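Local coordinates for bifunctional protein PutA (Bdellovibrio bacteriovorus, PDB 5UR2) that probably oxidises proline to glutamate in two steps, joining an FAD-dependent proline dehydrogenase and an NAD-dependent L-glutamate gamma-semialdehyde dehydrogenase in one chain, at residues W211-R223 / H247-E261. Numbering follows the deposited sequence.
Sequences WDESKKILKDRLR and HLTLEVFTELINEPE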
loop_
_atom_site.group_PDB
_atom_site.type_symbol
_atom_site.label_atom_id
_atom_site.label_comp_id
_atom_site.label_asym_id
_atom_site.label_seq_id
_atom_site.Cartn_x
_atom_site.Cartn_y
_atom_site.Cartn_z
ATOM N N TRP B 211 -16.534 -32.008 -28.490
ATOM C CA TRP B 211 -15.451 -32.654 -29.219
ATOM C C TRP B 211 -15.969 -33.438 -30.416
ATOM O O TRP B 211 -15.509 -33.237 -31.542
ATOM C CB TRP B 211 -14.688 -33.573 -28.278
ATOM C CG TRP B 211 -13.449 -34.189 -28.852
ATOM C CD1 TRP B 211 -13.334 -35.425 -29.441
ATOM C CD2 TRP B 211 -12.135 -33.619 -28.862
ATOM N NE1 TRP B 211 -12.037 -35.648 -29.814
ATOM C CE2 TRP B 211 -11.279 -34.557 -29.478
ATOM C CE3 TRP B 211 -11.598 -32.399 -28.411
ATOM C CZ2 TRP B 211 -9.913 -34.321 -29.654
ATOM C CZ3 TRP B 211 -10.244 -32.166 -28.587
ATOM C CH2 TRP B 211 -9.415 -33.122 -29.203
ATOM N N ASP B 212 -16.905 -34.365 -30.185
ATOM C CA ASP B 212 -17.349 -35.253 -31.259
ATOM C C ASP B 212 -18.034 -34.477 -32.377
ATOM O O ASP B 212 -17.838 -34.772 -33.561
ATOM C CB ASP B 212 -18.303 -36.328 -30.733
ATOM C CG ASP B 212 -17.646 -37.297 -29.778
ATOM O OD1 ASP B 212 -16.404 -37.399 -29.771
ATOM O OD2 ASP B 212 -18.393 -38.018 -29.078
ATOM N N GLU B 213 -18.846 -33.480 -32.024
ATOM C CA GLU B 213 -19.514 -32.696 -33.055
ATOM C C GLU B 213 -18.502 -31.917 -33.893
ATOM O O GLU B 213 -18.568 -31.921 -35.129
ATOM C CB GLU B 213 -20.530 -31.756 -32.413
ATOM C CG GLU B 213 -21.314 -30.971 -33.436
ATOM C CD GLU B 213 -22.489 -30.242 -32.835
ATOM O OE1 GLU B 213 -23.078 -29.396 -33.546
ATOM O OE2 GLU B 213 -22.822 -30.517 -31.655
ATOM N N SER B 214 -17.536 -31.266 -33.229
ATOM C CA SER B 214 -16.504 -30.511 -33.935
ATOM C C SER B 214 -15.699 -31.409 -34.857
ATOM O O SER B 214 -15.426 -31.047 -36.009
ATOM C CB SER B 214 -15.568 -29.832 -32.938
ATOM O OG SER B 214 -16.255 -28.867 -32.148
ATOM N N LYS B 215 -15.315 -32.591 -34.362
ATOM C CA LYS B 215 -14.536 -33.526 -35.163
ATOM C C LYS B 215 -15.303 -33.978 -36.403
ATOM O O LYS B 215 -14.725 -34.070 -37.494
ATOM C CB LYS B 215 -14.135 -34.724 -34.310
ATOM C CG LYS B 215 -13.452 -35.828 -35.090
ATOM C CD LYS B 215 -12.676 -36.764 -34.156
ATOM C CE LYS B 215 -13.564 -37.464 -33.141
ATOM N NZ LYS B 215 -12.779 -38.552 -32.497
ATOM N N LYS B 216 -16.604 -34.269 -36.253
ATOM C CA LYS B 216 -17.408 -34.665 -37.405
ATOM C C LYS B 216 -17.482 -33.541 -38.435
ATOM O O LYS B 216 -17.396 -33.794 -39.642
ATOM C CB LYS B 216 -18.807 -35.092 -36.967
ATOM C CG LYS B 216 -19.763 -35.340 -38.149
ATOM C CD LYS B 216 -21.166 -35.676 -37.663
ATOM C CE LYS B 216 -22.231 -35.088 -38.594
ATOM N NZ LYS B 216 -22.106 -35.581 -39.989
ATOM N N ILE B 217 -17.657 -32.296 -37.981
ATOM C CA ILE B 217 -17.748 -31.184 -38.926
ATOM C C ILE B 217 -16.418 -30.981 -39.644
ATOM O O ILE B 217 -16.387 -30.793 -40.868
ATOM C CB ILE B 217 -18.213 -29.896 -38.215
ATOM C CG1 ILE B 217 -19.665 -30.030 -37.766
ATOM C CG2 ILE B 217 -18.031 -28.668 -39.115
ATOM C CD1 ILE B 217 -20.139 -28.900 -36.850
ATOM N N LEU B 218 -15.301 -31.022 -38.903
ATOM C CA LEU B 218 -13.992 -30.857 -39.531
ATOM C C LEU B 218 -13.753 -31.933 -40.588
ATOM O O LEU B 218 -13.320 -31.635 -41.706
ATOM C CB LEU B 218 -12.886 -30.870 -38.470
ATOM C CG LEU B 218 -12.871 -29.619 -37.583
ATOM C CD1 LEU B 218 -12.012 -29.817 -36.338
ATOM C CD2 LEU B 218 -12.397 -28.430 -38.372
ATOM N N LYS B 219 -14.055 -33.189 -40.258
ATOM C CA LYS B 219 -13.927 -34.267 -41.231
ATOM C C LYS B 219 -14.799 -34.020 -42.452
ATOM O O LYS B 219 -14.364 -34.253 -43.586
ATOM C CB LYS B 219 -14.284 -35.610 -40.587
ATOM C CG LYS B 219 -13.247 -36.115 -39.606
ATOM C CD LYS B 219 -13.807 -37.149 -38.625
ATOM C CE LYS B 219 -14.145 -38.465 -39.307
ATOM N NZ LYS B 219 -14.681 -39.448 -38.318
ATOM N N ASP B 220 -16.037 -33.546 -42.239
ATOM C CA ASP B 220 -16.929 -33.288 -43.365
ATOM C C ASP B 220 -16.365 -32.210 -44.279
ATOM O O ASP B 220 -16.529 -32.280 -45.497
ATOM C CB ASP B 220 -18.328 -32.869 -42.883
ATOM C CG ASP B 220 -19.098 -33.998 -42.220
ATOM O OD1 ASP B 220 -18.664 -35.157 -42.336
ATOM O OD2 ASP B 220 -20.160 -33.721 -41.612
ATOM N N ARG B 221 -15.702 -31.199 -43.713
ATOM C CA ARG B 221 -15.175 -30.133 -44.555
ATOM C C ARG B 221 -13.914 -30.570 -45.282
ATOM O O ARG B 221 -13.686 -30.145 -46.422
ATOM C CB ARG B 221 -14.902 -28.884 -43.718
ATOM C CG ARG B 221 -16.092 -28.405 -42.889
ATOM C CD ARG B 221 -17.119 -27.680 -43.724
ATOM N NE ARG B 221 -18.326 -27.332 -42.965
ATOM C CZ ARG B 221 -18.520 -26.197 -42.297
ATOM N NH1 ARG B 221 -17.580 -25.267 -42.255
ATOM N NH2 ARG B 221 -19.669 -25.991 -41.664
ATOM N N LEU B 222 -13.103 -31.429 -44.647
ATOM C CA LEU B 222 -11.879 -31.942 -45.265
ATOM C C LEU B 222 -12.175 -32.992 -46.322
ATOM O O LEU B 222 -11.458 -33.083 -47.329
ATOM C CB LEU B 222 -10.953 -32.551 -44.213
ATOM C CG LEU B 222 -9.666 -31.809 -43.883
ATOM C CD1 LEU B 222 -8.751 -32.708 -43.051
ATOM C CD2 LEU B 222 -8.986 -31.371 -45.157
ATOM N N ARG B 223 -13.208 -33.799 -46.102
ATOM C CA ARG B 223 -13.463 -34.949 -46.966
ATOM C C ARG B 223 -13.505 -34.605 -48.451
ATOM O O ARG B 223 -12.830 -35.294 -49.227
ATOM C CB ARG B 223 -14.760 -35.643 -46.515
ATOM C CG ARG B 223 -15.047 -36.968 -47.239
ATOM C CD ARG B 223 -16.243 -37.709 -46.628
ATOM N NE ARG B 223 -15.997 -38.167 -45.258
ATOM C CZ ARG B 223 -16.505 -37.609 -44.160
ATOM N NH1 ARG B 223 -17.304 -36.543 -44.228
ATOM N NH2 ARG B 223 -16.212 -38.135 -42.983
ATOM N N HIS B 247 -4.289 -32.470 -30.859
ATOM C CA HIS B 247 -4.927 -33.771 -30.681
ATOM C C HIS B 247 -6.146 -33.904 -31.593
ATOM O O HIS B 247 -6.340 -34.940 -32.243
ATOM C CB HIS B 247 -5.287 -33.962 -29.200
ATOM C CG HIS B 247 -5.826 -35.319 -28.874
ATOM N ND1 HIS B 247 -6.500 -35.592 -27.700
ATOM C CD2 HIS B 247 -5.805 -36.481 -29.574
ATOM C CE1 HIS B 247 -6.870 -36.862 -27.691
ATOM N NE2 HIS B 247 -6.463 -37.421 -28.819
ATOM N N LEU B 248 -6.949 -32.844 -31.691
ATOM C CA LEU B 248 -8.111 -32.882 -32.570
ATOM C C LEU B 248 -7.699 -33.130 -34.023
ATOM O O LEU B 248 -8.331 -33.918 -34.732
ATOM C CB LEU B 248 -8.900 -31.582 -32.428
ATOM C CG LEU B 248 -10.176 -31.406 -33.253
ATOM C CD1 LEU B 248 -11.205 -32.467 -32.885
ATOM C CD2 LEU B 248 -10.740 -30.009 -33.049
ATOM N N THR B 249 -6.624 -32.481 -34.474
ATOM C CA THR B 249 -6.157 -32.660 -35.845
ATOM C C THR B 249 -5.772 -34.109 -36.113
ATOM O O THR B 249 -6.032 -34.640 -37.200
ATOM C CB THR B 249 -4.988 -31.714 -36.123
ATOM O OG1 THR B 249 -5.414 -30.371 -35.857
ATOM C CG2 THR B 249 -4.539 -31.813 -37.590
ATOM N N LEU B 250 -5.144 -34.763 -35.139
ATOM C CA LEU B 250 -4.728 -36.143 -35.344
ATOM C C LEU B 250 -5.930 -37.085 -35.439
ATOM O O LEU B 250 -5.940 -37.996 -36.275
ATOM C CB LEU B 250 -3.774 -36.561 -34.228
ATOM C CG LEU B 250 -2.433 -35.810 -34.281
ATOM C CD1 LEU B 250 -1.495 -36.277 -33.178
ATOM C CD2 LEU B 250 -1.784 -35.948 -35.651
ATOM N N GLU B 251 -6.950 -36.887 -34.594
ATOM C CA GLU B 251 -8.167 -37.686 -34.706
ATOM C C GLU B 251 -8.880 -37.418 -36.031
ATOM O O GLU B 251 -9.355 -38.348 -36.689
ATOM C CB GLU B 251 -9.105 -37.402 -33.525
ATOM C CG GLU B 251 -8.557 -37.899 -32.205
ATOM C CD GLU B 251 -9.575 -37.880 -31.093
ATOM O OE1 GLU B 251 -10.770 -37.614 -31.356
ATOM O OE2 GLU B 251 -9.174 -38.134 -29.947
ATOM N N VAL B 252 -8.965 -36.152 -36.436
ATOM C CA VAL B 252 -9.597 -35.826 -37.711
ATOM C C VAL B 252 -8.892 -36.560 -38.845
ATOM O O VAL B 252 -9.526 -37.227 -39.672
ATOM C CB VAL B 252 -9.595 -34.299 -37.918
ATOM C CG1 VAL B 252 -9.942 -33.926 -39.342
ATOM C CG2 VAL B 252 -10.543 -33.617 -36.919
ATOM N N PHE B 253 -7.559 -36.468 -38.875
ATOM C CA PHE B 253 -6.779 -37.025 -39.977
ATOM C C PHE B 253 -6.867 -38.542 -40.032
ATOM O O PHE B 253 -7.119 -39.126 -41.094
ATOM C CB PHE B 253 -5.322 -36.582 -39.851
ATOM C CG PHE B 253 -4.428 -37.167 -40.891
ATOM C CD1 PHE B 253 -4.394 -36.632 -42.175
ATOM C CD2 PHE B 253 -3.589 -38.236 -40.582
ATOM C CE1 PHE B 253 -3.545 -37.167 -43.143
ATOM C CE2 PHE B 253 -2.752 -38.772 -41.539
ATOM C CZ PHE B 253 -2.730 -38.241 -42.823
ATOM N N THR B 254 -6.611 -39.199 -38.906
ATOM C CA THR B 254 -6.531 -40.653 -38.915
ATOM C C THR B 254 -7.896 -41.282 -39.183
ATOM O O THR B 254 -7.989 -42.270 -39.914
ATOM C CB THR B 254 -5.933 -41.164 -37.598
ATOM O OG1 THR B 254 -6.635 -40.593 -36.481
ATOM C CG2 THR B 254 -4.456 -40.818 -37.509
ATOM N N GLU B 255 -8.965 -40.730 -38.603
ATOM C CA GLU B 255 -10.286 -41.281 -38.879
ATOM C C GLU B 255 -10.662 -41.071 -40.338
ATOM O O GLU B 255 -11.256 -41.955 -40.966
ATOM C CB GLU B 255 -11.335 -40.661 -37.951
ATOM C CG GLU B 255 -11.204 -41.052 -36.457
ATOM C CD GLU B 255 -12.258 -40.346 -35.589
ATOM O OE1 GLU B 255 -13.247 -39.852 -36.159
ATOM O OE2 GLU B 255 -12.123 -40.297 -34.352
ATOM N N LEU B 256 -10.308 -39.909 -40.895
ATOM C CA LEU B 256 -10.663 -39.593 -42.273
ATOM C C LEU B 256 -10.000 -40.561 -43.257
ATOM O O LEU B 256 -10.676 -41.138 -44.119
ATOM C CB LEU B 256 -10.294 -38.141 -42.586
ATOM C CG LEU B 256 -10.819 -37.574 -43.902
ATOM C CD1 LEU B 256 -12.352 -37.667 -43.972
ATOM C CD2 LEU B 256 -10.356 -36.124 -44.063
ATOM N N ILE B 257 -8.675 -40.735 -43.161
ATOM C CA ILE B 257 -7.961 -41.558 -44.140
ATOM C C ILE B 257 -8.115 -43.049 -43.887
ATOM O O ILE B 257 -7.621 -43.853 -44.691
ATOM C CB ILE B 257 -6.447 -41.254 -44.231
ATOM C CG1 ILE B 257 -5.686 -41.803 -43.024
ATOM C CG2 ILE B 257 -6.173 -39.734 -44.375
ATOM C CD1 ILE B 257 -4.154 -41.853 -43.250
ATOM N N ASN B 258 -8.773 -43.449 -42.800
ATOM C CA ASN B 258 -9.134 -44.845 -42.583
ATOM C C ASN B 258 -10.536 -45.185 -43.074
ATOM O O ASN B 258 -10.944 -46.345 -42.958
ATOM C CB ASN B 258 -9.006 -45.237 -41.104
ATOM C CG ASN B 258 -8.830 -46.748 -40.920
ATOM O OD1 ASN B 258 -8.091 -47.394 -41.670
ATOM N ND2 ASN B 258 -9.506 -47.315 -39.924
ATOM N N GLU B 259 -11.283 -44.209 -43.595
ATOM C CA GLU B 259 -12.599 -44.483 -44.155
ATOM C C GLU B 259 -12.484 -45.315 -45.442
ATOM O O GLU B 259 -11.477 -45.238 -46.154
ATOM C CB GLU B 259 -13.351 -43.179 -44.429
ATOM C CG GLU B 259 -13.630 -42.359 -43.165
ATOM C CD GLU B 259 -14.285 -41.014 -43.463
ATOM O OE1 GLU B 259 -14.521 -40.702 -44.660
ATOM O OE2 GLU B 259 -14.550 -40.262 -42.493
ATOM N N PRO B 260 -13.509 -46.131 -45.754
ATOM C CA PRO B 260 -13.411 -47.047 -46.909
ATOM C C PRO B 260 -12.900 -46.420 -48.203
ATOM O O PRO B 260 -12.012 -46.983 -48.858
ATOM C CB PRO B 260 -14.860 -47.537 -47.061
ATOM C CG PRO B 260 -15.412 -47.507 -45.689
ATOM C CD PRO B 260 -14.777 -46.311 -45.013
ATOM N N GLU B 261 -13.417 -45.253 -48.578
ATOM C CA GLU B 261 -13.032 -44.670 -49.860
ATOM C C GLU B 261 -11.590 -44.174 -49.869
ATOM O O GLU B 261 -11.058 -43.912 -50.948
ATOM C CB GLU B 261 -13.990 -43.529 -50.224
ATOM C CG GLU B 261 -13.782 -42.248 -49.403
ATOM C CD GLU B 261 -14.702 -41.104 -49.828
ATOM O OE1 GLU B 261 -14.753 -40.776 -51.033
ATOM O OE2 GLU B 261 -15.372 -40.524 -48.943
#
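The indole of Trp211 carries Leu248 on one face, where CD1 lies 4.0 Å from the centroid of the six-membered ring in a CH-pi contact; at its edge, near the ring plane, NE1 gives a nearly straight hydrogen bond (162°) to Glu251 OE1. The imidazole of His247 receives Trp211 CZ2 over one face, the two rings oblique to each other. These groups lie at one end of the packing between two successive outer helices of the proline dehydrogenase TIM barrel, helix 211-232 before strand 235-238 and helix 246-257 after it, the segments 211-223 and 247-257 crossing at -54°. Tryptophan suits this end because it pairs a broad apolar surface with a single N-H.

At the other end the Arg223 guanidinium meets Glu259 edge-on, NE and NH2 each using the syn lone pair of a separate oxygen, and Arg223 NH2 lies 2.7 Å from Glu259 OE2. This side-on, two-bond grip holds the two flat groups nearly coplanar, while NH1 binds Asp220 on its own helix.

Between these ends, apolar side chains form the inner layer. Val252, compact and branched, is a knob among Lys215, Leu218, Lys219 and Leu222. Leucines continue the layer toward each end, with Leu218 CD1 3.5 Å from Leu248 CD2 on the Trp211 side and Leu222 CB 3.6 Å from Leu256 CD2 on the Arg223 side; Leu222 also reaches Leu238 of the barrel strand.

On the more exposed side, the methylenes of Lys215 and Lys219 lie against Val252 while their ammonium groups meet glutamates. Lys215 bends at its third torsion (chi3 61°), bringing NZ into salt bridges with Glu251 OE1 and Glu255 OE2. Glu255 in turn joins two lysines, its OE2 2.6 Å from Lys215 NZ and its OE1 2.6 Å from Lys219 NZ.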